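Long-range contacts in copper-containing nitrite reductase (Thermus scotoductus, PDB 6HBE), which probably reduces nitrite to nitric oxide, taking the electron from a cytochrome c by way of bound copper, a step of denitrification: residues 152-157 / 287-292; 199-204 / 250-255; 322-327 / 362-367; 351-356 / 373-378. All blocks are in the same frame, centred on the assembly; numbering follows the deposited sequence.

Contact 1. Residues 152-157 / 287-292; sequences PDLKLY and PRIPEV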
loop_
_atom_site.group_PDB
_atom_site.type_symbol
_atom_site.label_atom_id
_atom_site.label_comp_id
_atom_site.label_asym_id
_atom_site.label_seq_id
_atom_site.Cartn_x
_atom_site.Cartn_y
_atom_site.Cartn_z
ATOM N N PRO C 152 26.498 24.810 4.795
ATOM C CA PRO C 152 26.222 24.302 3.455
ATOM C C PRO C 152 26.400 25.357 2.384
ATOM O O PRO C 152 26.106 26.521 2.636
ATOM C CB PRO C 152 24.741 23.902 3.519
ATOM C CG PRO C 152 24.457 23.652 4.962
ATOM C CD PRO C 152 25.393 24.554 5.741
ATOM N N ASP C 153 26.841 24.949 1.202
ATOM C CA ASP C 153 26.794 25.804 0.030
ATOM C C ASP C 153 25.369 26.049 -0.470
ATOM O O ASP C 153 25.088 27.113 -0.973
ATOM C CB ASP C 153 27.676 25.222 -1.086
ATOM C CG ASP C 153 29.150 25.138 -0.670
ATOM O OD1 ASP C 153 29.713 26.179 -0.290
ATOM O OD2 ASP C 153 29.736 24.046 -0.669
ATOM N N LEU C 154 24.467 25.067 -0.335
ATOM C CA LEU C 154 23.040 25.273 -0.606
ATOM C C LEU C 154 22.194 24.344 0.304
ATOM O O LEU C 154 22.522 23.162 0.467
ATOM C CB LEU C 154 22.736 24.996 -2.077
ATOM C CG LEU C 154 21.337 25.267 -2.629
ATOM C CD1 LEU C 154 20.871 26.726 -2.524
ATOM C CD2 LEU C 154 21.302 24.821 -4.072
ATOM N N LYS C 155 21.138 24.912 0.894
ATOM C CA LYS C 155 20.114 24.153 1.642
ATOM C C LYS C 155 18.899 23.948 0.752
ATOM O O LYS C 155 18.444 24.883 0.089
ATOM C CB LYS C 155 19.718 24.903 2.905
ATOM C CG LYS C 155 20.838 24.991 3.938
ATOM C CD LYS C 155 20.385 25.827 5.131
ATOM C CE LYS C 155 21.368 25.715 6.300
ATOM N NZ LYS C 155 20.896 26.514 7.462
ATOM N N LEU C 156 18.364 22.723 0.768
ATOM C CA LEU C 156 17.213 22.342 -0.028
ATOM C C LEU C 156 16.180 21.776 0.966
ATOM O O LEU C 156 16.495 20.831 1.687
ATOM C CB LEU C 156 17.592 21.269 -1.031
ATOM C CG LEU C 156 18.707 21.594 -2.042
ATOM C CD1 LEU C 156 18.925 20.394 -2.939
ATOM C CD2 LEU C 156 18.354 22.808 -2.895
ATOM N N TYR C 157 14.994 22.376 0.996
ATOM C CA TYR C 157 13.878 21.947 1.860
ATOM C C TYR C 157 12.792 21.338 0.975
ATOM O O TYR C 157 12.258 22.019 0.061
ATOM C CB TYR C 157 13.351 23.122 2.672
ATOM C CG TYR C 157 14.359 23.818 3.599
ATOM C CD1 TYR C 157 15.119 24.904 3.145
ATOM C CD2 TYR C 157 14.466 23.485 4.929
ATOM C CE1 TYR C 157 15.988 25.596 3.977
ATOM C CE2 TYR C 157 15.321 24.175 5.778
ATOM C CZ TYR C 157 16.096 25.238 5.280
ATOM O OH TYR C 157 16.971 25.940 6.089
ATOM N N PRO C 287 25.329 29.703 -10.768
ATOM C CA PRO C 287 25.126 30.728 -9.760
ATOM C C PRO C 287 24.588 30.146 -8.474
ATOM O O PRO C 287 23.939 29.087 -8.485
ATOM C CB PRO C 287 24.091 31.647 -10.399
ATOM C CG PRO C 287 23.304 30.736 -11.262
ATOM C CD PRO C 287 24.339 29.804 -11.848
ATOM N N ARG C 288 24.897 30.804 -7.366
ATOM C CA ARG C 288 24.279 30.470 -6.111
ATOM C C ARG C 288 22.841 31.032 -6.007
ATOM O O ARG C 288 22.631 32.231 -5.786
ATOM C CB ARG C 288 25.140 30.956 -4.969
ATOM C CG ARG C 288 24.736 30.375 -3.636
ATOM C CD ARG C 288 24.891 28.862 -3.621
ATOM N NE ARG C 288 26.277 28.430 -3.865
ATOM C CZ ARG C 288 26.660 27.288 -4.465
ATOM N NH1 ARG C 288 25.770 26.426 -4.983
ATOM N NH2 ARG C 288 27.967 27.011 -4.574
ATOM N N ILE C 289 21.848 30.165 -6.222
ATOM C CA ILE C 289 20.452 30.597 -6.173
ATOM C C ILE C 289 19.970 30.695 -4.734
ATOM O O ILE C 289 20.630 30.182 -3.820
ATOM C CB ILE C 289 19.529 29.687 -6.988
ATOM C CG1 ILE C 289 19.498 28.241 -6.427
ATOM C CG2 ILE C 289 19.937 29.740 -8.452
ATOM C CD1 ILE C 289 18.160 27.568 -6.688
ATOM N N PRO C 290 18.829 31.362 -4.523
ATOM C CA PRO C 290 18.266 31.342 -3.164
ATOM C C PRO C 290 17.807 29.926 -2.748
ATOM O O PRO C 290 17.460 29.109 -3.615
ATOM C CB PRO C 290 17.054 32.274 -3.262
ATOM C CG PRO C 290 17.140 32.950 -4.593
ATOM C CD PRO C 290 17.958 32.085 -5.476
ATOM N N GLU C 291 17.825 29.662 -1.447
ATOM C CA GLU C 291 17.425 28.358 -0.904
ATOM C C GLU C 291 16.063 27.883 -1.417
ATOM O O GLU C 291 15.126 28.669 -1.605
ATOM C CB GLU C 291 17.483 28.354 0.619
ATOM C CG GLU C 291 16.493 29.268 1.299
ATOM C CD GLU C 291 16.542 29.204 2.821
ATOM O OE1 GLU C 291 17.595 28.852 3.387
ATOM O OE2 GLU C 291 15.494 29.498 3.433
ATOM N N VAL C 292 15.950 26.580 -1.623
ATOM C CA VAL C 292 14.711 25.969 -2.125
ATOM C C VAL C 292 13.826 25.755 -0.897
ATOM O O VAL C 292 14.184 24.973 -0.008
ATOM C CB VAL C 292 14.992 24.654 -2.867
ATOM C CG1 VAL C 292 13.688 23.940 -3.269
ATOM C CG2 VAL C 292 15.815 24.945 -4.119
HETATM O O HOH W 1 17.171 28.422 5.945
#
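Arg-288 reaches the start of strand 154-157 by a folded route. Its CG lies anti to the backbone N (chi1 -167°), and the bend at chi2 places CD 3.2 Å from Asp-153 O; the further bend at chi3 turns the guanidinium so that one face lies against Asp-153 CB. Its charge is met by a salt bridge from NH1 to Asp-198, and Asp-153 OD2 accepts from Tyr-199 N. An alanine in place of Arg-288 would remove this covering of Asp-153 and the salt bridge, and would probably loosen this end of residues 287-292. Further on, Leu-154 CD1 comes within 3.7 Å of Ile-289 O. The backbones then join at a single bridge, Leu-156 with Val-292: Tyr-157 N gives a good bond to Val-292 O (2.9 Å), whereas Val-292 N to Lys-155 O is weak at 3.5 Å. Beside the bridge, Leu-156 CD2 meets Val-292 CG2 obliquely at 3.5 Å. Glu-291 takes the crowded chi1 position (66°) and is extended beyond CG, so its carboxylate arrives at the edge of the Tyr-157 ring. One water joins the two, 2.5 Å from Tyr-157 OH and donating to Glu-291 OE1 at 2.6 Å. The segments run 15° apart in direction, yet 287-292 is no strand: this irregular linker leaves the last strand, 277-282, of a cupredoxin-type domain and runs alongside its first, 154-163.

Contact 2. Residues 199-204 / 250-255; sequences YLRIYF and VIEWRV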
loop_
_atom_site.group_PDB
_atom_site.type_symbol
_atom_site.label_atom_id
_atom_site.label_comp_id
_atom_site.label_asym_id
_atom_site.label_seq_id
_atom_site.Cartn_x
_atom_site.Cartn_y
_atom_site.Cartn_z
ATOM N N TYR C 199 28.822 21.317 -0.924
ATOM C CA TYR C 199 28.230 20.686 0.264
ATOM C C TYR C 199 26.732 21.043 0.323
ATOM O O TYR C 199 26.366 22.203 0.590
ATOM C CB TYR C 199 28.999 21.120 1.524
ATOM C CG TYR C 199 28.324 20.944 2.878
ATOM C CD1 TYR C 199 27.346 19.947 3.122
ATOM C CD2 TYR C 199 28.705 21.758 3.962
ATOM C CE1 TYR C 199 26.747 19.822 4.364
ATOM C CE2 TYR C 199 28.105 21.625 5.216
ATOM C CZ TYR C 199 27.147 20.644 5.420
ATOM O OH TYR C 199 26.574 20.533 6.671
ATOM N N LEU C 200 25.873 20.050 0.038
ATOM C CA LEU C 200 24.416 20.221 0.146
ATOM C C LEU C 200 23.879 19.700 1.474
ATOM O O LEU C 200 24.328 18.659 1.952
ATOM C CB LEU C 200 23.693 19.494 -1.009
ATOM C CG LEU C 200 24.105 19.865 -2.437
ATOM C CD1 LEU C 200 23.204 19.153 -3.442
ATOM C CD2 LEU C 200 24.082 21.366 -2.737
ATOM N N ARG C 201 22.907 20.409 2.058
ATOM C CA ARG C 201 22.125 19.863 3.192
ATOM C C ARG C 201 20.628 19.855 2.811
ATOM O O ARG C 201 20.072 20.889 2.451
ATOM C CB ARG C 201 22.399 20.600 4.512
ATOM C CG ARG C 201 21.887 19.861 5.770
ATOM C CD ARG C 201 22.745 20.173 6.995
ATOM N NE ARG C 201 22.437 21.483 7.569
ATOM C CZ ARG C 201 23.313 22.347 8.115
ATOM N NH1 ARG C 201 24.623 22.109 8.169
ATOM N NH2 ARG C 201 22.844 23.480 8.624
ATOM N N ILE C 202 20.002 18.667 2.873
ATOM C CA ILE C 202 18.624 18.444 2.404
ATOM C C ILE C 202 17.780 18.215 3.670
ATOM O O ILE C 202 18.165 17.434 4.547
ATOM C CB ILE C 202 18.532 17.231 1.443
ATOM C CG1 ILE C 202 19.433 17.449 0.208
ATOM C CG2 ILE C 202 17.084 16.981 0.987
ATOM C CD1 ILE C 202 19.723 16.185 -0.576
ATOM N N TYR C 203 16.676 18.927 3.774
ATOM C CA TYR C 203 15.710 18.784 4.870
ATOM C C TYR C 203 14.475 18.154 4.210
ATOM O O TYR C 203 13.787 18.824 3.428
ATOM C CB TYR C 203 15.393 20.154 5.473
ATOM C CG TYR C 203 16.580 20.885 6.120
ATOM C CD1 TYR C 203 17.530 21.563 5.336
ATOM C CD2 TYR C 203 16.724 20.931 7.500
ATOM C CE1 TYR C 203 18.598 22.244 5.919
ATOM C CE2 TYR C 203 17.794 21.604 8.107
ATOM C CZ TYR C 203 18.738 22.250 7.302
ATOM O OH TYR C 203 19.800 22.935 7.863
ATOM N N PHE C 204 14.208 16.877 4.515
ATOM C CA PHE C 204 13.154 16.098 3.821
ATOM C C PHE C 204 12.055 15.670 4.785
ATOM O O PHE C 204 12.358 15.059 5.814
ATOM C CB PHE C 204 13.769 14.850 3.182
ATOM C CG PHE C 204 12.748 13.929 2.527
ATOM C CD1 PHE C 204 11.945 14.398 1.514
ATOM C CD2 PHE C 204 12.650 12.593 2.889
ATOM C CE1 PHE C 204 11.015 13.584 0.900
ATOM C CE2 PHE C 204 11.740 11.754 2.243
ATOM C CZ PHE C 204 10.904 12.270 1.270
ATOM N N VAL C 250 17.351 14.791 7.943
ATOM C CA VAL C 250 18.376 15.723 7.390
ATOM C C VAL C 250 19.503 14.891 6.736
ATOM O O VAL C 250 19.940 13.890 7.294
ATOM C CB VAL C 250 18.935 16.680 8.471
ATOM C CG1 VAL C 250 20.106 17.497 7.958
ATOM C CG2 VAL C 250 17.835 17.621 8.932
ATOM N N ILE C 251 19.908 15.268 5.523
ATOM C CA ILE C 251 20.905 14.530 4.741
ATOM C C ILE C 251 22.047 15.518 4.363
ATOM O O ILE C 251 21.775 16.622 3.902
ATOM C CB ILE C 251 20.231 13.959 3.475
ATOM C CG1 ILE C 251 19.184 12.885 3.862
ATOM C CG2 ILE C 251 21.244 13.404 2.478
ATOM C CD1 ILE C 251 18.140 12.666 2.768
ATOM N N GLU C 252 23.297 15.106 4.581
ATOM C CA GLU C 252 24.492 15.831 4.124
ATOM C C GLU C 252 25.190 15.017 3.017
ATOM O O GLU C 252 25.447 13.828 3.203
ATOM C CB GLU C 252 25.444 16.029 5.314
ATOM C CG GLU C 252 24.894 16.906 6.419
ATOM C CD GLU C 252 25.903 17.104 7.556
ATOM O OE1 GLU C 252 26.352 16.119 8.149
ATOM O OE2 GLU C 252 26.251 18.261 7.848
ATOM N N TRP C 253 25.471 15.651 1.877
ATOM C CA TRP C 253 26.080 15.006 0.733
ATOM C C TRP C 253 26.865 16.062 -0.057
ATOM O O TRP C 253 26.381 17.177 -0.254
ATOM C CB TRP C 253 24.966 14.364 -0.166
ATOM C CG TRP C 253 25.413 13.748 -1.497
ATOM C CD1 TRP C 253 26.232 12.665 -1.678
ATOM C CD2 TRP C 253 24.985 14.141 -2.811
ATOM N NE1 TRP C 253 26.392 12.408 -3.022
ATOM C CE2 TRP C 253 25.644 13.303 -3.734
ATOM C CE3 TRP C 253 24.186 15.179 -3.297
ATOM C CZ2 TRP C 253 25.461 13.422 -5.118
ATOM C CZ3 TRP C 253 24.005 15.294 -4.670
ATOM C CH2 TRP C 253 24.654 14.431 -5.561
ATOM N N ARG C 254 28.062 15.701 -0.509
ATOM C CA ARG C 254 28.813 16.514 -1.478
ATOM C C ARG C 254 28.542 16.076 -2.894
ATOM O O ARG C 254 28.566 14.885 -3.189
ATOM C CB ARG C 254 30.309 16.459 -1.195
ATOM C CG ARG C 254 30.651 17.280 0.039
ATOM C CD ARG C 254 32.022 16.993 0.583
ATOM N NE ARG C 254 32.124 15.662 1.173
ATOM C CZ ARG C 254 33.079 15.283 2.022
ATOM N NH1 ARG C 254 34.032 16.129 2.406
ATOM N NH2 ARG C 254 33.089 14.042 2.491
ATOM N N VAL C 255 28.302 17.041 -3.770
ATOM C CA VAL C 255 28.107 16.770 -5.186
ATOM C C VAL C 255 29.487 16.266 -5.690
ATOM O O VAL C 255 30.505 16.966 -5.477
ATOM C CB VAL C 255 27.664 18.016 -5.981
ATOM C CG1 VAL C 255 27.449 17.673 -7.443
ATOM C CG2 VAL C 255 26.366 18.628 -5.451
#
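Tyr-199 and Glu-252 make the shortest polar link between the strands: Tyr-199 OH donates to Glu-252 OE2 at 2.6 Å, which receives it on its anti lone pair. The same hydroxyl accepts from Arg-201 NH1 at 2.9 Å, nearly in the guanidinium plane. Arg-201 also grips Tyr-203 OH side-on, through NE (3.0 Å) and NH2 (3.2 Å), both within 2° of that plane, which fixes the rotation of the group. Val-250 CG1 packs against the aliphatic part of Arg-201, 3.7 Å from CG. The other face, of Leu-200, Trp-253, Ile-202 and Ile-251, is apolar: Leu-200 CD1 lies 4.1 Å from Trp-253 CE3, and Val-255, just past the strand end, adds CG2 at 3.8 Å from Leu-200 CD1. Antiparallel backbone pairing holds both faces in register, with reciprocal bonds at Leu-200/Trp-253 and Ile-202/Ile-251. Farther out, Glu-252 OE1 accepts from Tyr-226 OH and Met-144 N, Arg-201 NH1 pairs with Glu-145, and Tyr-203 OH bonds to Glu-137. Trp-253 NE1 reaches Asn-83 OD1 of the second subunit. With donors at both carboxylate oxygens, the buried Glu-252 is probably ionised; the Tyr-199 hydroxyl bridges it to Arg-201, whose NH1 stays 4.2 Å from Glu-252 OE2, beyond a salt bridge.

Contact 3. Residues 322-327 / 362-367; sequences EHTVRV and VLEIPV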
loop_
_atom_site.group_PDB
_atom_site.type_symbol
_atom_site.label_atom_id
_atom_site.label_comp_id
_atom_site.label_asym_id
_atom_site.label_seq_id
_atom_site.Cartn_x
_atom_site.Cartn_y
_atom_site.Cartn_z
ATOM N N GLU C 322 -16.011 11.192 -16.437
ATOM C CA GLU C 322 -15.064 10.213 -15.879
ATOM C C GLU C 322 -15.377 9.828 -14.424
ATOM O O GLU C 322 -14.757 8.901 -13.924
ATOM C CB GLU C 322 -13.585 10.646 -16.064
ATOM C CG GLU C 322 -13.094 11.857 -15.276
ATOM C CD GLU C 322 -11.592 12.148 -15.461
ATOM O OE1 GLU C 322 -10.932 11.482 -16.276
ATOM O OE2 GLU C 322 -11.059 13.075 -14.812
ATOM N N HIS C 323 -16.322 10.524 -13.757
ATOM C CA HIS C 323 -16.799 10.151 -12.410
ATOM C C HIS C 323 -18.262 9.681 -12.332
ATOM O O HIS C 323 -18.816 9.561 -11.232
ATOM C CB HIS C 323 -16.620 11.342 -11.477
ATOM C CG HIS C 323 -15.209 11.817 -11.391
ATOM N ND1 HIS C 323 -14.292 11.255 -10.533
ATOM C CD2 HIS C 323 -14.547 12.782 -12.072
ATOM C CE1 HIS C 323 -13.125 11.856 -10.681
ATOM N NE2 HIS C 323 -13.254 12.793 -11.601
ATOM N N THR C 324 -18.860 9.404 -13.491
ATOM C CA THR C 324 -20.288 9.086 -13.622
ATOM C C THR C 324 -20.522 7.583 -13.784
ATOM O O THR C 324 -19.906 6.966 -14.634
ATOM C CB THR C 324 -20.876 9.804 -14.866
ATOM O OG1 THR C 324 -20.683 11.222 -14.727
ATOM C CG2 THR C 324 -22.373 9.513 -15.029
ATOM N N VAL C 325 -21.421 7.023 -12.977
ATOM C CA VAL C 325 -21.897 5.660 -13.119
ATOM C C VAL C 325 -23.346 5.714 -13.673
ATOM O O VAL C 325 -24.231 6.222 -12.990
ATOM C CB VAL C 325 -21.885 4.930 -11.761
ATOM C CG1 VAL C 325 -22.603 3.583 -11.852
ATOM C CG2 VAL C 325 -20.449 4.696 -11.269
ATOM N N ARG C 326 -23.562 5.185 -14.881
ATOM C CA ARG C 326 -24.922 4.972 -15.422
ATOM C C ARG C 326 -25.294 3.496 -15.325
ATOM O O ARG C 326 -24.644 2.636 -15.929
ATOM C CB ARG C 326 -25.027 5.445 -16.868
ATOM C CG ARG C 326 -26.460 5.407 -17.447
ATOM C CD ARG C 326 -26.490 5.978 -18.857
ATOM N NE ARG C 326 -26.200 7.409 -18.852
ATOM C CZ ARG C 326 -26.030 8.164 -19.933
ATOM N NH1 ARG C 326 -26.140 7.649 -21.157
ATOM N NH2 ARG C 326 -25.756 9.459 -19.787
ATOM N N VAL C 327 -26.344 3.229 -14.555
ATOM C CA VAL C 327 -26.853 1.883 -14.290
ATOM C C VAL C 327 -28.003 1.535 -15.277
ATOM O O VAL C 327 -28.874 2.372 -15.516
ATOM C CB VAL C 327 -27.352 1.836 -12.834
ATOM C CG1 VAL C 327 -28.016 0.511 -12.503
ATOM C CG2 VAL C 327 -26.188 2.105 -11.875
ATOM N N VAL C 362 -21.364 11.121 -9.294
ATOM C CA VAL C 362 -22.520 11.313 -10.188
ATOM C C VAL C 362 -23.126 9.953 -10.508
ATOM O O VAL C 362 -22.439 9.058 -11.020
ATOM C CB VAL C 362 -22.112 11.987 -11.513
ATOM C CG1 VAL C 362 -23.339 12.259 -12.403
ATOM C CG2 VAL C 362 -21.331 13.243 -11.274
ATOM N N LEU C 363 -24.427 9.803 -10.231
ATOM C CA LEU C 363 -25.147 8.545 -10.442
ATOM C C LEU C 363 -26.360 8.819 -11.359
ATOM O O LEU C 363 -27.128 9.763 -11.097
ATOM C CB LEU C 363 -25.599 8.003 -9.091
ATOM C CG LEU C 363 -26.354 6.675 -9.037
ATOM C CD1 LEU C 363 -25.513 5.484 -9.489
ATOM C CD2 LEU C 363 -26.875 6.437 -7.639
ATOM N N GLU C 364 -26.496 8.009 -12.404
ATOM C CA GLU C 364 -27.609 8.064 -13.374
ATOM C C GLU C 364 -28.362 6.719 -13.345
ATOM O O GLU C 364 -27.819 5.686 -13.738
ATOM C CB GLU C 364 -27.110 8.412 -14.769
ATOM C CG GLU C 364 -26.379 9.751 -14.810
ATOM C CD GLU C 364 -25.899 10.180 -16.174
ATOM O OE1 GLU C 364 -25.639 9.319 -17.045
ATOM O OE2 GLU C 364 -25.728 11.406 -16.375
ATOM N N ILE C 365 -29.608 6.751 -12.848
ATOM C CA ILE C 365 -30.444 5.555 -12.636
ATOM C C ILE C 365 -31.770 5.661 -13.420
ATOM O O ILE C 365 -32.270 6.779 -13.631
ATOM C CB ILE C 365 -30.782 5.317 -11.148
ATOM C CG1 ILE C 365 -31.236 6.611 -10.467
ATOM C CG2 ILE C 365 -29.575 4.758 -10.394
ATOM C CD1 ILE C 365 -31.858 6.395 -9.114
ATOM N N PRO C 366 -32.324 4.514 -13.861
ATOM C CA PRO C 366 -33.677 4.521 -14.486
ATOM C C PRO C 366 -34.793 4.629 -13.444
ATOM O O PRO C 366 -34.624 4.181 -12.300
ATOM C CB PRO C 366 -33.746 3.166 -15.194
ATOM C CG PRO C 366 -32.852 2.274 -14.364
ATOM C CD PRO C 366 -31.735 3.160 -13.857
ATOM N N VAL C 367 -35.929 5.227 -13.832
ATOM C CA VAL C 367 -37.103 5.304 -12.952
ATOM C C VAL C 367 -37.476 3.933 -12.377
ATOM O O VAL C 367 -37.365 2.901 -13.069
ATOM C CB VAL C 367 -38.349 5.932 -13.656
ATOM C CG1 VAL C 367 -38.131 7.425 -13.912
ATOM C CG2 VAL C 367 -38.703 5.204 -14.956
#
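A parallel strand pair at the margin of the C-terminal, plastocyanin-like cupredoxin domain joins 324-326, an outermost strand within this chain, to 362-366; the axes are 4.8 Å apart and 12° from parallel. Three bonds alternate between the backbones: Val-325 N to Val-362 O, Glu-364 N to Val-325 O (2.9 Å), and Val-327 N to Glu-364 O, the last almost along the C=O axis. On the Val-325/Leu-363 face Leu-363 CD1 lies 4.2 Å from Val-325 CG1, and as far from CG2 of Val-327, just past the strand. On the other face Thr-324 OG1, hydrogen-bonded to Gly-320 O, lies 3.6 Å from Val-362 CB, and CG2 packs against the Glu-364 carboxylate. Glu-364 OE2 pairs with Arg-439, while Arg-326 NH1 reaches Asp-330 and Glu-345 of the second subunit. Arg-326 bends at chi3 (-67°), its guanidinium nearly coplanar with the carboxylate, in a side-on salt bridge: NE and NH2 both donate to Glu-364 OE1, each at 2.7 Å.

Contact 4. Residues 351-356 / 373-378; sequences VQMVGN and FVNEDV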
loop_
_atom_site.group_PDB
_atom_site.type_symbol
_atom_site.label_atom_id
_atom_site.label_comp_id
_atom_site.label_asym_id
_atom_site.label_seq_id
_atom_site.Cartn_x
_atom_site.Cartn_y
_atom_site.Cartn_z
ATOM N N VAL C 351 -24.844 4.310 -2.780
ATOM C CA VAL C 351 -24.009 5.504 -2.716
ATOM C C VAL C 351 -23.326 5.534 -1.359
ATOM O O VAL C 351 -23.997 5.580 -0.329
ATOM C CB VAL C 351 -24.801 6.806 -2.965
ATOM C CG1 VAL C 351 -23.897 8.038 -2.818
ATOM C CG2 VAL C 351 -25.403 6.770 -4.362
ATOM N N GLN C 352 -21.987 5.487 -1.368
ATOM C CA GLN C 352 -21.214 5.548 -0.118
ATOM C C GLN C 352 -20.896 6.973 0.274
ATOM O O GLN C 352 -20.515 7.778 -0.573
ATOM C CB GLN C 352 -19.883 4.793 -0.274
ATOM C CG GLN C 352 -20.008 3.332 -0.608
ATOM C CD GLN C 352 -18.653 2.621 -0.648
ATOM O OE1 GLN C 352 -17.640 3.224 -0.985
ATOM N NE2 GLN C 352 -18.640 1.354 -0.300
ATOM N N MET C 353 -21.018 7.274 1.566
ATOM C CA MET C 353 -20.350 8.423 2.170
ATOM C C MET C 353 -19.011 7.882 2.697
ATOM O O MET C 353 -19.005 6.961 3.489
ATOM C CB MET C 353 -21.166 9.006 3.326
ATOM C CG MET C 353 -22.548 9.519 2.921
ATOM S SD MET C 353 -23.812 8.940 4.074
ATOM C CE MET C 353 -25.125 10.143 3.732
ATOM N N VAL C 354 -17.896 8.439 2.218
ATOM C CA VAL C 354 -16.561 7.894 2.525
ATOM C C VAL C 354 -15.478 8.964 2.327
ATOM O O VAL C 354 -15.413 9.608 1.282
ATOM C CB VAL C 354 -16.285 6.583 1.723
ATOM C CG1 VAL C 354 -16.449 6.757 0.222
ATOM C CG2 VAL C 354 -14.897 5.987 2.040
ATOM N N GLY C 355 -14.628 9.159 3.344
ATOM C CA GLY C 355 -13.612 10.228 3.308
ATOM C C GLY C 355 -14.171 11.615 3.020
ATOM O O GLY C 355 -13.604 12.358 2.221
ATOM N N ASN C 356 -15.293 11.964 3.683
ATOM C CA ASN C 356 -16.010 13.232 3.448
ATOM C C ASN C 356 -16.277 13.463 1.960
ATOM O O ASN C 356 -15.977 14.529 1.416
ATOM C CB ASN C 356 -15.285 14.431 4.073
ATOM C CG ASN C 356 -15.338 14.447 5.596
ATOM O OD1 ASN C 356 -15.698 13.465 6.254
ATOM N ND2 ASN C 356 -15.000 15.586 6.169
ATOM N N PHE C 373 -28.127 4.979 0.469
ATOM C CA PHE C 373 -26.984 5.674 1.075
ATOM C C PHE C 373 -26.450 4.839 2.254
ATOM O O PHE C 373 -27.238 4.349 3.103
ATOM C CB PHE C 373 -27.361 7.074 1.587
ATOM C CG PHE C 373 -27.498 8.109 0.505
ATOM C CD1 PHE C 373 -26.393 8.817 0.055
ATOM C CD2 PHE C 373 -28.738 8.371 -0.086
ATOM C CE1 PHE C 373 -26.508 9.775 -0.952
ATOM C CE2 PHE C 373 -28.857 9.326 -1.098
ATOM C CZ PHE C 373 -27.750 10.034 -1.538
ATOM N N VAL C 374 -25.127 4.640 2.301
ATOM C CA VAL C 374 -24.495 3.968 3.467
ATOM C C VAL C 374 -23.295 4.786 3.924
ATOM O O VAL C 374 -22.518 5.239 3.095
ATOM C CB VAL C 374 -24.101 2.486 3.143
ATOM C CG1 VAL C 374 -23.109 2.385 1.980
ATOM C CG2 VAL C 374 -23.519 1.797 4.374
ATOM N N ASN C 375 -23.145 4.994 5.230
ATOM C CA ASN C 375 -22.007 5.730 5.744
ATOM C C ASN C 375 -20.850 4.775 6.058
ATOM O O ASN C 375 -20.915 4.023 7.025
ATOM C CB ASN C 375 -22.357 6.586 6.973
ATOM C CG ASN C 375 -21.249 7.577 7.331
ATOM O OD1 ASN C 375 -20.199 7.635 6.668
ATOM N ND2 ASN C 375 -21.456 8.344 8.380
ATOM N N GLU C 376 -19.799 4.843 5.241
ATOM C CA GLU C 376 -18.580 4.037 5.458
ATOM C C GLU C 376 -17.552 4.753 6.354
ATOM O O GLU C 376 -16.633 4.100 6.866
ATOM C CB GLU C 376 -17.933 3.629 4.123
ATOM C CG GLU C 376 -18.638 2.521 3.348
ATOM C CD GLU C 376 -18.794 1.178 4.106
ATOM O OE1 GLU C 376 -18.110 0.886 5.131
ATOM O OE2 GLU C 376 -19.628 0.353 3.672
ATOM N N ASP C 377 -17.693 6.059 6.597
ATOM C CA ASP C 377 -16.795 6.704 7.570
ATOM C C ASP C 377 -17.090 6.097 8.939
ATOM O O ASP C 377 -18.241 5.735 9.232
ATOM C CB ASP C 377 -16.914 8.242 7.570
ATOM C CG ASP C 377 -16.049 8.926 6.486
ATOM O OD1 ASP C 377 -14.995 8.368 6.066
ATOM O OD2 ASP C 377 -16.419 10.043 6.044
ATOM N N VAL C 378 -16.037 5.943 9.753
ATOM C CA VAL C 378 -16.056 5.135 10.970
ATOM C C VAL C 378 -16.207 5.970 12.254
ATOM O O VAL C 378 -16.920 5.536 13.161
ATOM C CB VAL C 378 -14.787 4.226 11.050
ATOM C CG1 VAL C 378 -14.920 3.172 12.153
ATOM C CG2 VAL C 378 -14.590 3.517 9.728
HETATM O O HOH W 2 -20.633 -0.003 1.336
#
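Second-shell support for the copper site of the C-terminal cupredoxin domain, whose ligands are His-390, Cys-428, His-431 and Met-434, begins where two parallel strands end side by side. Asp-377 OD1 accepts from Gly-355 N at 2.9 Å, met from above the carboxylate plane, and Asp-377 OD2 takes Asn-356 N on its syn lone pair at 3.2 Å, nearly straight (175°). OD2 also accepts from His-390 NE2, so one carboxylate ties the 355-356 turn to a copper ligand. An alanine in place of Asp-377 would remove all three bonds and would probably leave the turn and the His-390 ring less firmly oriented. Asn-375, its ND2 bonded to Leu-408 O, sets the approach: Asn-375 OD1 accepts from Asp-377 N at 3.0 Å, an Asx turn, while Met-353 O takes Glu-376 N at 2.9 Å. Val-374 N to Val-351 O and Met-353 N to Val-374 O pair the strands. On one face Val-351 CG1 packs 3.6 Å from Phe-373 CE1, and Met-353, bent at chi2 (134°), brings CE across to Phe-373 CD1 at 4.1 Å. From the Gln-352 side, where OE1 bonds to Arg-168, a water links NE2 to Glu-376 OE2, salt-bridged to Arg-309 of the third subunit. Asn-356, bonded to His-120 and near His-431, has its nearest side-chain atom about 5 Å from the copper ion; a second-shell carboxylate bonded to a ligand histidine marks this cupredoxin-type site.

In the fold
Two pairs of contacts lie on opposite sides of the chain's centre, their centres 43 to 51 Å apart. Contact 2 is nested within the chain loop closed by contact 1, and the two, 10 Å apart between centres, share one sheet: strands 154-163 and 199-208 are neighbours in it, and the Tyr-157 and Tyr-203 rings stack. Contacts 3 and 4 follow later in the sequence with alternating segments, 18 Å apart between centres. They belong to two different sheets of the C-terminal cupredoxin domain, which meet where Leu-363 CD2 touches Val-351 CG2 at 3.6 Å. Only contact 4 adjoins a copper ligand; contacts 2 and 3 are strand pairs, contact 1 a linker joined to a strand by one bridge. The two pairs fall in different cupredoxin-type domains of this three-domain protein.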